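Local coordinates for secreted effector protein sseI (Salmonella enterica subsp. enterica serovar Typhimurium, PDB 4G29) that serves as a secreted virulence factor whose catalytic domain has a papain-like fold and probably works as a cysteine-dependent hydrolase, at residues Y10-T13 / D17-A20; L22-Q27 / S50-E55; S44-V49 / F81-N86; V93-A98 / D118-K123. All blocks are in the same frame, centred on the assembly; numbering follows the deposited sequence.

How the contacts relate
Contacts 3 and 4 are the buried pair and share one antiparallel sheet: strands 78-87 and 90-95 are neighbours in it, and Val83 O probably accepts a hydrogen bond from Phe94 N. Contacts 1 and 2 lie further out, each centred about 16 Å from the centre of the chain, and both use helix 18-26. Helix 42-55 serves contacts 2 and 3, facing helix 18-26 with Phe52 and the sheet with Met46 and Val49. Chemistry follows place. Contact 1 is apolar and partly water-mediated, contact 2 sets a ring against aliphatic and charged groups, contact 3 is apolar in its side chains, and contact 4 has the one direct hydrogen bond between segments, made inside the core.

Contact 1: Y10-T13 / D17-A20; sequences YNLT and DAAA
The methyl of Ala18 presses on the peptide carbonyl of Thr13, with CB 3.2 Å from Thr13 O. A second flat group, the carboxylate of Asp17, is met from above its plane by a backbone N-H of its own segment, and this is an N-cap. Asp17 stands just before helix 18-26, and Ala20 N donates to Asp17 OD1 at 3.2 Å, 58° out of the carboxylate plane, closing off the first turn. The loop 10-13 passes beside this capped helix end and touches it through small apolar groups. Leu12 brings CB to within 4.0 Å of Ala18 CB, and its CD1 reaches past to Ala19 CA. Thr13 contributes its methyl: with OG1 anti to the backbone N (chi1 -169°), CG2 is left to meet Ala18 CB, while OG1 bonds to Asp15 N. Ile114 of strand 113-116 touches both Leu12 and Ala18, and so backs both segments. The polar join is made by one water, which donates to Thr13 O at 2.8 Å and accepts from Ala19 N at 3.0 Å.

Contact 2: L22-Q27 / S50-E55; sequences LEELKQ and SNFMNE
Leu25 covers one face of the Phe52 ring by a CH-pi contact. Its CD2 methyl lies 3.9 Å from the ring centroid and 22° off the normal, shifted toward the substituted end, so that Phe52 CG is the nearest ring atom at 3.7 Å. The ring is carried across to helix 18-26 because Phe52 CG stands anti to the backbone N (chi1 -178°), which throws the side chain straight out from its own helix. Leu25 does not aim its CB at the other helix; it is the CD2 branch, beyond CG, that makes the touch.

Helix 42-55 is the helix that, in this papain-like fold, lies against the central sheet, and helix 18-26 packs on its outer flank near the C-terminal end. Phe52 bridges the two and also touches Phe94 of strand 90-95, while Leu25 is backed by Ile31 of helix 29-36.

The remaining contact is of a charged chain with a ring edge. The extended Glu24 chain passes the CE1-CZ edge and crosses the ring plane close to its CG, which is 3.9 Å from Phe52 CE1; its CD is 3.8 Å from that same CE1. The carboxylate stands nearly upright to the ring, the planes 81° apart, and its OE1 comes 3.8 Å from Phe52 CZ. This placement beside the C-H rim is probably weakly favourable at most. The stronger partner of Glu24 is Lys56, which makes a salt bridge to OE2 and probably eases any repulsion from Glu55, whose OE1 is 5.4 Å from Glu24 OE2.

Contact 3: S44-V49 / F81-N86; sequences SLMTPV and FAVVGN
A methionine arches over a phenylalanine: the CE methyl of Met46, modelled as selenomethionine with selenium in place of the native sulfur, sits above one face of the Phe81 ring, 4.2 Å from its centroid and 24° off the normal, while SE stands obliquely beside it at 4.7 Å from that centroid. This is a Met-aromatic contact in which the terminal methyl takes the position over the face. The bend comes at chi3 (-81°), which turns CE back over the ring after SE has passed Phe81 CB at 3.8 Å.

The second half of the contact is aliphatic. Val83 pushes its CG2 branch into the helix surface between Met46 and Val49, 3.7 Å from Met46 O and 3.9 Å from Val49 CG1; the two valine side chains lie alongside, pointing opposite ways. Phe81 and Val83, two residues apart on the strand, both point toward the helix.

Segments 44-49 and 81-86 run nearly parallel, their axes 18° apart and 8.0 Å at closest approach, the central helix-on-sheet packing of the papain-like fold. The helix is kinked near Thr47 and Pro48, where the backbone N atoms make no bond to the preceding turn. Phe81 also touches Cys42 at the start of this helix, and His80 precedes it on the strand; Cys42, His80 and Asp95 are probably the catalytic triad.

Between these two segments the contact rests on apolar packing, without a direct hydrogen bond, the methyl and chalcogen of a methionine lying against the ring, and the apolar layer reaches right up to the side of the probable active site.

Contact 4: V93-A98 / D118-K123; sequences VFDVSA and DEWVCK
Trp120 and Asp95 both hold their CG anti to the backbone N (chi1 -176° for Asp95), which extends each side chain straight across the gap between helix and strand and lets the indole edge meet the carboxylate. The resulting hydrogen bond, Trp120 NE1 to Asp95 OD2, is 2.9 Å long and nearly straight at 166°. The oxygen lies close to the indole plane and is approached on its anti side, with carboxylate and ring planes turned 45° apart. Val93 packs over one face of the indole: its CG1 methyl is 3.6 Å from the centroid of the five-membered ring and also 3.6 Å from CD1, its nearest ring atom, while the CG2 branch reaches back to Trp120 CB at 4.0 Å.

Asp95 OD2 takes a second bond from Tyr124, and OD1 is joined to His80 NE2. Two donors on one oxygen thus fix the rotation of the carboxylate, which presents its other oxygen to the histidine, consistent with Asp95 being the acid of a probable Cys-His-Asp triad. Helix 117-126 lies here across the sheet from helix 42-55: Val93 and Asp95 face Trp120, whereas Phe94 between them turns the other way, onto Val49 and Met53.

Contact 1: Y10-T13 / D17-A20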
loop_
_atom_site.group_PDB
_atom_site.type_symbol
_atom_site.label_atom_id
_atom_site.label_comp_id
_atom_site.label_asym_id
_atom_site.label_seq_id
_atom_site.Cartn_x
_atom_site.Cartn_y
_atom_site.Cartn_z
ATOM N N TYR A 10 10.978 8.403 -8.990
ATOM C CA TYR A 10 10.098 9.394 -8.384
ATOM C C TYR A 10 9.062 8.762 -7.481
ATOM O O TYR A 10 8.817 7.565 -7.560
ATOM C CB TYR A 10 9.363 10.172 -9.475
ATOM C CG TYR A 10 8.846 9.302 -10.604
ATOM C CD1 TYR A 10 9.691 8.884 -11.653
ATOM C CD2 TYR A 10 7.538 8.853 -10.615
ATOM C CE1 TYR A 10 9.224 8.069 -12.662
ATOM C CE2 TYR A 10 7.071 8.040 -11.651
ATOM C CZ TYR A 10 7.910 7.650 -12.653
ATOM O OH TYR A 10 7.425 6.851 -13.662
ATOM N N ASN A 11 8.506 9.581 -6.603
ATOM C CA ASN A 11 7.440 9.133 -5.693
ATOM C C ASN A 11 6.058 9.576 -6.170
ATOM O O ASN A 11 5.019 9.009 -5.726
ATOM C CB ASN A 11 7.691 9.692 -4.287
ATOM C CG ASN A 11 8.844 9.025 -3.582
ATOM O OD1 ASN A 11 9.370 8.008 -4.022
ATOM N ND2 ASN A 11 9.251 9.603 -2.456
ATOM N N LEU A 12 6.051 10.606 -7.027
ATOM C CA LEU A 12 4.828 11.278 -7.442
ATOM C C LEU A 12 4.747 11.289 -8.951
ATOM O O LEU A 12 5.606 11.865 -9.596
ATOM C CB LEU A 12 4.802 12.718 -6.908
ATOM C CG LEU A 12 4.820 12.867 -5.384
ATOM C CD1 LEU A 12 4.954 14.307 -4.923
ATOM C CD2 LEU A 12 3.609 12.234 -4.741
ATOM N N THR A 13 3.703 10.690 -9.494
ATOM C CA THR A 13 3.541 10.646 -10.948
ATOM C C THR A 13 3.114 11.988 -11.524
ATOM O O THR A 13 2.530 12.805 -10.812
ATOM C CB THR A 13 2.477 9.592 -11.334
ATOM O OG1 THR A 13 2.527 9.402 -12.751
ATOM C CG2 THR A 13 1.075 10.019 -10.891
ATOM N N ASP A 17 -2.115 15.061 -11.473
ATOM C CA ASP A 17 -1.401 16.112 -10.725
ATOM C C ASP A 17 -1.098 15.651 -9.283
ATOM O O ASP A 17 -1.627 16.191 -8.297
ATOM C CB ASP A 17 -2.111 17.451 -10.758
ATOM C CG ASP A 17 -1.156 18.618 -10.458
ATOM O OD1 ASP A 17 -0.026 18.403 -9.902
ATOM O OD2 ASP A 17 -1.533 19.756 -10.784
ATOM N N ALA A 18 -0.229 14.645 -9.179
ATOM C CA ALA A 18 0.089 14.064 -7.885
ATOM C C ALA A 18 0.741 15.052 -6.927
ATOM O O ALA A 18 0.454 15.039 -5.724
ATOM C CB ALA A 18 0.982 12.832 -8.047
ATOM N N ALA A 19 1.604 15.927 -7.441
ATOM C CA ALA A 19 2.283 16.883 -6.569
ATOM C C ALA A 19 1.257 17.826 -5.944
ATOM O O ALA A 19 1.284 18.076 -4.730
ATOM C CB ALA A 19 3.346 17.671 -7.338
ATOM N N ALA A 20 0.303 18.283 -6.749
ATOM C CA ALA A 20 -0.766 19.149 -6.241
ATOM C C ALA A 20 -1.657 18.440 -5.229
ATOM O O ALA A 20 -2.046 19.031 -4.214
ATOM C CB ALA A 20 -1.620 19.681 -7.345
HETATM O O HOH W 1 2.950 15.507 -10.069
#

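Contact 2: L22-Q27 / S50-E55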
loop_
_atom_site.group_PDB
_atom_site.type_symbol
_atom_site.label_atom_id
_atom_site.label_comp_id
_atom_site.label_asym_id
_atom_site.label_seq_id
_atom_site.Cartn_x
_atom_site.Cartn_y
_atom_site.Cartn_z
ATOM N N LEU A 22 -0.802 15.907 -3.294
ATOM C CA LEU A 22 -0.065 15.769 -2.029
ATOM C C LEU A 22 -0.084 17.069 -1.217
ATOM O O LEU A 22 -0.324 17.069 -0.019
ATOM C CB LEU A 22 1.348 15.269 -2.242
ATOM C CG LEU A 22 2.189 14.995 -0.980
ATOM C CD1 LEU A 22 1.502 13.887 -0.106
ATOM C CD2 LEU A 22 3.616 14.629 -1.339
ATOM N N GLU A 23 0.128 18.198 -1.874
ATOM C CA GLU A 23 0.040 19.469 -1.175
ATOM C C GLU A 23 -1.324 19.724 -0.557
ATOM O O GLU A 23 -1.444 20.252 0.571
ATOM C CB GLU A 23 0.373 20.599 -2.158
ATOM C CG GLU A 23 1.847 20.659 -2.481
ATOM C CD GLU A 23 2.719 20.715 -1.222
ATOM O OE1 GLU A 23 2.399 21.520 -0.298
ATOM O OE2 GLU A 23 3.717 19.940 -1.167
ATOM N N GLU A 24 -2.367 19.388 -1.312
ATOM C CA GLU A 24 -3.725 19.587 -0.846
ATOM C C GLU A 24 -4.026 18.694 0.372
ATOM O O GLU A 24 -4.598 19.142 1.362
ATOM C CB GLU A 24 -4.647 19.294 -2.019
ATOM C CG GLU A 24 -5.986 19.828 -1.912
ATOM C CD GLU A 24 -6.775 19.617 -3.192
ATOM O OE1 GLU A 24 -6.181 19.283 -4.280
ATOM O OE2 GLU A 24 -8.011 19.786 -3.062
ATOM N N LEU A 25 -3.591 17.442 0.311
ATOM C CA LEU A 25 -3.715 16.555 1.467
ATOM C C LEU A 25 -3.003 17.144 2.690
ATOM O O LEU A 25 -3.514 17.117 3.847
ATOM C CB LEU A 25 -3.180 15.167 1.127
ATOM C CG LEU A 25 -4.122 14.388 0.243
ATOM C CD1 LEU A 25 -3.283 13.294 -0.419
ATOM C CD2 LEU A 25 -5.311 13.828 1.056
ATOM N N LYS A 26 -1.827 17.708 2.459
ATOM C CA LYS A 26 -1.048 18.256 3.535
ATOM C C LYS A 26 -1.555 19.602 4.101
ATOM O O LYS A 26 -1.140 20.013 5.195
ATOM C CB LYS A 26 0.409 18.359 3.143
ATOM C CG LYS A 26 1.073 17.012 3.060
ATOM C CD LYS A 26 2.354 17.069 2.266
ATOM C CE LYS A 26 3.447 17.778 2.956
ATOM N NZ LYS A 26 4.649 17.686 2.159
ATOM N N GLN A 27 -2.480 20.236 3.401
ATOM C CA GLN A 27 -3.232 21.373 3.955
ATOM C C GLN A 27 -4.191 20.971 5.081
ATOM O O GLN A 27 -4.775 21.829 5.797
ATOM C CB GLN A 27 -4.016 22.091 2.836
ATOM C CG GLN A 27 -3.122 22.806 1.824
ATOM C CD GLN A 27 -3.841 23.239 0.523
ATOM O OE1 GLN A 27 -5.066 23.077 0.355
ATOM N NE2 GLN A 27 -3.062 23.789 -0.408
ATOM N N SER A 50 -9.590 7.830 0.497
ATOM C CA SER A 50 -10.711 7.487 -0.408
ATOM C C SER A 50 -11.660 8.673 -0.615
ATOM O O SER A 50 -12.059 8.979 -1.759
ATOM C CB SER A 50 -11.491 6.299 0.169
ATOM O OG SER A 50 -12.624 6.026 -0.639
ATOM N N ASN A 51 -12.069 9.338 0.481
ATOM C CA ASN A 51 -12.940 10.515 0.335
ATOM C C ASN A 51 -12.304 11.563 -0.580
ATOM O O ASN A 51 -12.978 12.166 -1.404
ATOM C CB ASN A 51 -13.213 11.133 1.706
ATOM C CG ASN A 51 -14.112 10.271 2.578
ATOM O OD1 ASN A 51 -14.677 9.255 2.123
ATOM N ND2 ASN A 51 -14.241 10.652 3.845
ATOM N N PHE A 52 -11.017 11.802 -0.369
ATOM C CA PHE A 52 -10.253 12.756 -1.163
ATOM C C PHE A 52 -10.284 12.394 -2.653
ATOM O O PHE A 52 -10.576 13.227 -3.516
ATOM C CB PHE A 52 -8.814 12.864 -0.668
ATOM C CG PHE A 52 -8.005 13.862 -1.436
ATOM C CD1 PHE A 52 -8.080 15.206 -1.139
ATOM C CD2 PHE A 52 -7.215 13.462 -2.513
ATOM C CE1 PHE A 52 -7.339 16.122 -1.886
ATOM C CE2 PHE A 52 -6.515 14.384 -3.276
ATOM C CZ PHE A 52 -6.563 15.696 -2.944
HETATM N N MSE A 53 -9.934 11.155 -2.945
HETATM C CA MSE A 53 -9.897 10.676 -4.313
HETATM C C MSE A 53 -11.257 10.771 -5.002
HETATM O O MSE A 53 -11.352 11.221 -6.173
HETATM C CB MSE A 53 -9.346 9.228 -4.324
HETATM C CG MSE A 53 -7.884 9.116 -3.863
HETATM SE SE MSE A 53 -7.382 7.262 -3.870
HETATM C CE MSE A 53 -7.509 6.933 -5.717
ATOM N N ASN A 54 -12.315 10.445 -4.287
ATOM C CA ASN A 54 -13.648 10.448 -4.829
ATOM C C ASN A 54 -14.025 11.867 -5.183
ATOM O O ASN A 54 -14.565 12.142 -6.248
ATOM C CB ASN A 54 -14.635 9.817 -3.849
ATOM C CG ASN A 54 -16.046 10.009 -4.268
ATOM O OD1 ASN A 54 -16.526 9.356 -5.188
ATOM N ND2 ASN A 54 -16.738 10.916 -3.594
ATOM N N GLU A 55 -13.677 12.789 -4.305
ATOM C CA GLU A 55 -14.051 14.167 -4.554
ATOM C C GLU A 55 -13.211 14.782 -5.719
ATOM O O GLU A 55 -13.624 15.707 -6.381
ATOM C CB GLU A 55 -13.969 14.939 -3.254
ATOM C CG GLU A 55 -14.817 16.203 -3.298
ATOM C CD GLU A 55 -14.035 17.370 -3.800
ATOM O OE1 GLU A 55 -12.774 17.288 -3.709
ATOM O OE2 GLU A 55 -14.661 18.348 -4.289
#

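Contact 3: S44-V49 / F81-N86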
loop_
_atom_site.group_PDB
_atom_site.type_symbol
_atom_site.label_atom_id
_atom_site.label_comp_id
_atom_site.label_asym_id
_atom_site.label_seq_id
_atom_site.Cartn_x
_atom_site.Cartn_y
_atom_site.Cartn_z
ATOM N N SER A 44 -5.871 4.027 9.337
ATOM C CA SER A 44 -6.746 5.195 9.598
ATOM C C SER A 44 -6.802 6.171 8.402
ATOM O O SER A 44 -7.667 7.028 8.360
ATOM C CB SER A 44 -6.333 5.964 10.885
ATOM O OG SER A 44 -5.163 6.759 10.689
ATOM N N LEU A 45 -5.805 6.100 7.506
ATOM C CA LEU A 45 -5.747 6.967 6.343
ATOM C C LEU A 45 -6.618 6.441 5.202
ATOM O O LEU A 45 -6.867 7.210 4.251
ATOM C CB LEU A 45 -4.313 7.187 5.873
ATOM C CG LEU A 45 -3.468 8.110 6.717
ATOM C CD1 LEU A 45 -1.953 7.904 6.464
ATOM C CD2 LEU A 45 -3.839 9.583 6.557
HETATM N N MSE A 46 -7.101 5.199 5.246
HETATM C CA MSE A 46 -7.860 4.669 4.105
HETATM C C MSE A 46 -9.091 5.520 3.780
HETATM O O MSE A 46 -9.293 5.944 2.633
HETATM C CB MSE A 46 -8.268 3.198 4.299
HETATM C CG MSE A 46 -7.072 2.242 4.098
HETATM SE SE MSE A 46 -7.709 0.362 3.965
HETATM C CE MSE A 46 -7.860 0.125 5.914
ATOM N N THR A 47 -9.932 5.749 4.791
ATOM C CA THR A 47 -11.191 6.447 4.577
ATOM C C THR A 47 -10.931 7.877 4.100
ATOM O O THR A 47 -11.499 8.318 3.068
ATOM C CB THR A 47 -12.085 6.331 5.793
ATOM O OG1 THR A 47 -12.506 4.964 5.897
ATOM C CG2 THR A 47 -13.278 7.289 5.709
ATOM N N PRO A 48 -10.047 8.633 4.805
ATOM C CA PRO A 48 -9.845 9.984 4.349
ATOM C C PRO A 48 -9.272 10.115 2.941
ATOM O O PRO A 48 -9.720 10.949 2.143
ATOM C CB PRO A 48 -8.867 10.572 5.361
ATOM C CG PRO A 48 -8.779 9.603 6.478
ATOM C CD PRO A 48 -9.515 8.386 6.163
ATOM N N VAL A 49 -8.306 9.273 2.617
ATOM C CA VAL A 49 -7.740 9.235 1.266
ATOM C C VAL A 49 -8.776 8.845 0.225
ATOM O O VAL A 49 -8.805 9.482 -0.881
ATOM C CB VAL A 49 -6.457 8.358 1.195
ATOM C CG1 VAL A 49 -5.986 8.099 -0.260
ATOM C CG2 VAL A 49 -5.361 9.028 1.999
ATOM N N PHE A 81 -1.514 -0.747 3.982
ATOM C CA PHE A 81 -2.753 -0.396 3.262
ATOM C C PHE A 81 -2.568 0.794 2.350
ATOM O O PHE A 81 -1.949 1.803 2.720
ATOM C CB PHE A 81 -3.919 -0.151 4.223
ATOM C CG PHE A 81 -4.215 -1.341 5.096
ATOM C CD1 PHE A 81 -5.027 -2.345 4.645
ATOM C CD2 PHE A 81 -3.673 -1.432 6.350
ATOM C CE1 PHE A 81 -5.261 -3.434 5.404
ATOM C CE2 PHE A 81 -3.933 -2.558 7.112
ATOM C CZ PHE A 81 -4.697 -3.529 6.631
ATOM N N ALA A 82 -3.151 0.709 1.166
ATOM C CA ALA A 82 -3.130 1.822 0.246
ATOM C C ALA A 82 -4.540 1.936 -0.376
ATOM O O ALA A 82 -5.359 1.044 -0.187
ATOM C CB ALA A 82 -2.054 1.622 -0.866
ATOM N N VAL A 83 -4.755 2.955 -1.175
ATOM C CA VAL A 83 -6.068 3.142 -1.846
ATOM C C VAL A 83 -5.843 3.264 -3.351
ATOM O O VAL A 83 -4.913 3.945 -3.787
ATOM C CB VAL A 83 -6.843 4.352 -1.257
ATOM C CG1 VAL A 83 -8.253 4.425 -1.797
ATOM C CG2 VAL A 83 -6.884 4.316 0.305
ATOM N N VAL A 84 -6.669 2.569 -4.125
ATOM C CA VAL A 84 -6.532 2.497 -5.575
ATOM C C VAL A 84 -7.786 3.088 -6.211
ATOM O O VAL A 84 -8.926 2.876 -5.740
ATOM C CB VAL A 84 -6.451 1.031 -6.044
ATOM C CG1 VAL A 84 -5.994 0.962 -7.491
ATOM C CG2 VAL A 84 -5.622 0.198 -5.113
ATOM N N GLY A 85 -7.602 3.824 -7.298
ATOM C CA GLY A 85 -8.752 4.366 -8.020
ATOM C C GLY A 85 -8.460 4.578 -9.490
ATOM O O GLY A 85 -7.307 4.759 -9.904
ATOM N N ASN A 86 -9.536 4.531 -10.262
ATOM C CA ASN A 86 -9.500 4.718 -11.689
ATOM C C ASN A 86 -9.637 6.188 -12.049
ATOM O O ASN A 86 -10.475 6.892 -11.507
ATOM C CB ASN A 86 -10.658 3.973 -12.353
ATOM C CG ASN A 86 -10.855 4.372 -13.831
ATOM O OD1 ASN A 86 -11.826 5.054 -14.201
ATOM N ND2 ASN A 86 -9.928 3.962 -14.670
#

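Contact 4: V93-A98 / D118-K123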
loop_
_atom_site.group_PDB
_atom_site.type_symbol
_atom_site.label_atom_id
_atom_site.label_comp_id
_atom_site.label_asym_id
_atom_site.label_seq_id
_atom_site.Cartn_x
_atom_site.Cartn_y
_atom_site.Cartn_z
ATOM N N VAL A 93 -2.529 4.531 -7.401
ATOM C CA VAL A 93 -2.427 4.127 -6.018
ATOM C C VAL A 93 -1.944 5.337 -5.236
ATOM O O VAL A 93 -0.900 5.896 -5.535
ATOM C CB VAL A 93 -1.482 2.963 -5.820
ATOM C CG1 VAL A 93 -1.512 2.493 -4.364
ATOM C CG2 VAL A 93 -1.878 1.786 -6.755
ATOM N N PHE A 94 -2.753 5.749 -4.269
ATOM C CA PHE A 94 -2.364 6.706 -3.241
ATOM C C PHE A 94 -1.876 5.897 -2.039
ATOM O O PHE A 94 -2.645 5.136 -1.391
ATOM C CB PHE A 94 -3.549 7.590 -2.870
ATOM C CG PHE A 94 -3.848 8.708 -3.838
ATOM C CD1 PHE A 94 -4.252 8.460 -5.145
ATOM C CD2 PHE A 94 -3.892 10.030 -3.368
ATOM C CE1 PHE A 94 -4.587 9.527 -6.025
ATOM C CE2 PHE A 94 -4.241 11.048 -4.178
ATOM C CZ PHE A 94 -4.565 10.821 -5.541
ATOM N N ASP A 95 -0.597 6.047 -1.733
ATOM C CA ASP A 95 0.022 5.333 -0.634
ATOM C C ASP A 95 0.870 6.323 0.140
ATOM O O ASP A 95 2.105 6.299 0.086
ATOM C CB ASP A 95 0.850 4.166 -1.204
ATOM C CG ASP A 95 1.474 3.262 -0.136
ATOM O OD1 ASP A 95 1.282 3.507 1.061
ATOM O OD2 ASP A 95 2.172 2.292 -0.551
ATOM N N VAL A 96 0.170 7.215 0.827
ATOM C CA VAL A 96 0.780 8.354 1.486
ATOM C C VAL A 96 1.486 8.028 2.825
ATOM O O VAL A 96 2.061 8.918 3.425
ATOM C CB VAL A 96 -0.180 9.560 1.626
ATOM C CG1 VAL A 96 -0.831 9.949 0.257
ATOM C CG2 VAL A 96 -1.291 9.304 2.632
ATOM N N SER A 97 1.455 6.771 3.256
ATOM C CA SER A 97 2.204 6.334 4.429
ATOM C C SER A 97 3.255 5.262 4.122
ATOM O O SER A 97 3.756 4.611 5.043
ATOM C CB SER A 97 1.273 5.874 5.527
ATOM O OG SER A 97 0.563 4.707 5.204
ATOM N N ALA A 98 3.627 5.105 2.849
ATOM C CA ALA A 98 4.592 4.073 2.414
ATOM C C ALA A 98 5.906 4.213 3.172
ATOM O O ALA A 98 6.584 3.237 3.510
ATOM C CB ALA A 98 4.862 4.200 0.849
ATOM N N ASP A 118 1.096 0.545 -11.992
ATOM C CA ASP A 118 2.280 -0.153 -12.427
ATOM C C ASP A 118 3.520 0.471 -11.792
ATOM O O ASP A 118 4.474 -0.264 -11.495
ATOM C CB ASP A 118 2.419 -0.130 -13.949
ATOM C CG ASP A 118 1.457 -1.089 -14.654
ATOM O OD1 ASP A 118 0.723 -1.876 -14.025
ATOM O OD2 ASP A 118 1.441 -1.059 -15.878
ATOM N N GLU A 119 3.524 1.804 -11.621
ATOM C CA GLU A 119 4.664 2.477 -11.021
ATOM C C GLU A 119 4.767 2.093 -9.566
ATOM O O GLU A 119 5.873 1.929 -9.044
ATOM C CB GLU A 119 4.574 3.989 -11.177
ATOM C CG GLU A 119 4.753 4.493 -12.555
ATOM C CD GLU A 119 4.334 5.935 -12.749
ATOM O OE1 GLU A 119 3.472 6.464 -12.022
ATOM O OE2 GLU A 119 4.870 6.552 -13.704
ATOM N N TRP A 120 3.607 1.926 -8.905
ATOM C CA TRP A 120 3.555 1.561 -7.489
ATOM C C TRP A 120 4.206 0.163 -7.290
ATOM O O TRP A 120 5.081 -0.049 -6.441
ATOM C CB TRP A 120 2.130 1.617 -6.985
ATOM C CG TRP A 120 1.938 1.265 -5.504
ATOM C CD1 TRP A 120 2.023 2.123 -4.451
ATOM C CD2 TRP A 120 1.690 -0.030 -4.958
ATOM N NE1 TRP A 120 1.831 1.459 -3.277
ATOM C CE2 TRP A 120 1.602 0.121 -3.561
ATOM C CE3 TRP A 120 1.493 -1.311 -5.508
ATOM C CZ2 TRP A 120 1.349 -0.905 -2.742
ATOM C CZ3 TRP A 120 1.260 -2.358 -4.651
ATOM C CH2 TRP A 120 1.180 -2.150 -3.284
ATOM N N VAL A 121 3.845 -0.784 -8.143
ATOM C CA VAL A 121 4.413 -2.109 -8.046
ATOM C C VAL A 121 5.937 -2.076 -8.241
ATOM O O VAL A 121 6.690 -2.762 -7.551
ATOM C CB VAL A 121 3.778 -3.034 -9.089
ATOM C CG1 VAL A 121 4.591 -4.342 -9.166
ATOM C CG2 VAL A 121 2.382 -3.322 -8.733
ATOM N N CYS A 122 6.362 -1.264 -9.216
ATOM C CA CYS A 122 7.749 -1.049 -9.541
ATOM C C CYS A 122 8.494 -0.496 -8.359
ATOM O O CYS A 122 9.569 -0.995 -8.024
ATOM C CB CYS A 122 7.852 -0.125 -10.749
ATOM S SG CYS A 122 7.476 -1.062 -12.283
ATOM N N LYS A 123 7.884 0.470 -7.682
ATOM C CA LYS A 123 8.511 1.103 -6.516
ATOM C C LYS A 123 8.767 0.085 -5.378
ATOM O O LYS A 123 9.870 0.036 -4.802
ATOM C CB LYS A 123 7.653 2.250 -5.986
ATOM C CG LYS A 123 8.390 3.171 -5.011
ATOM C CD LYS A 123 9.356 4.089 -5.722
ATOM C CE LYS A 123 10.083 5.014 -4.783
ATOM N NZ LYS A 123 11.108 5.893 -5.476
#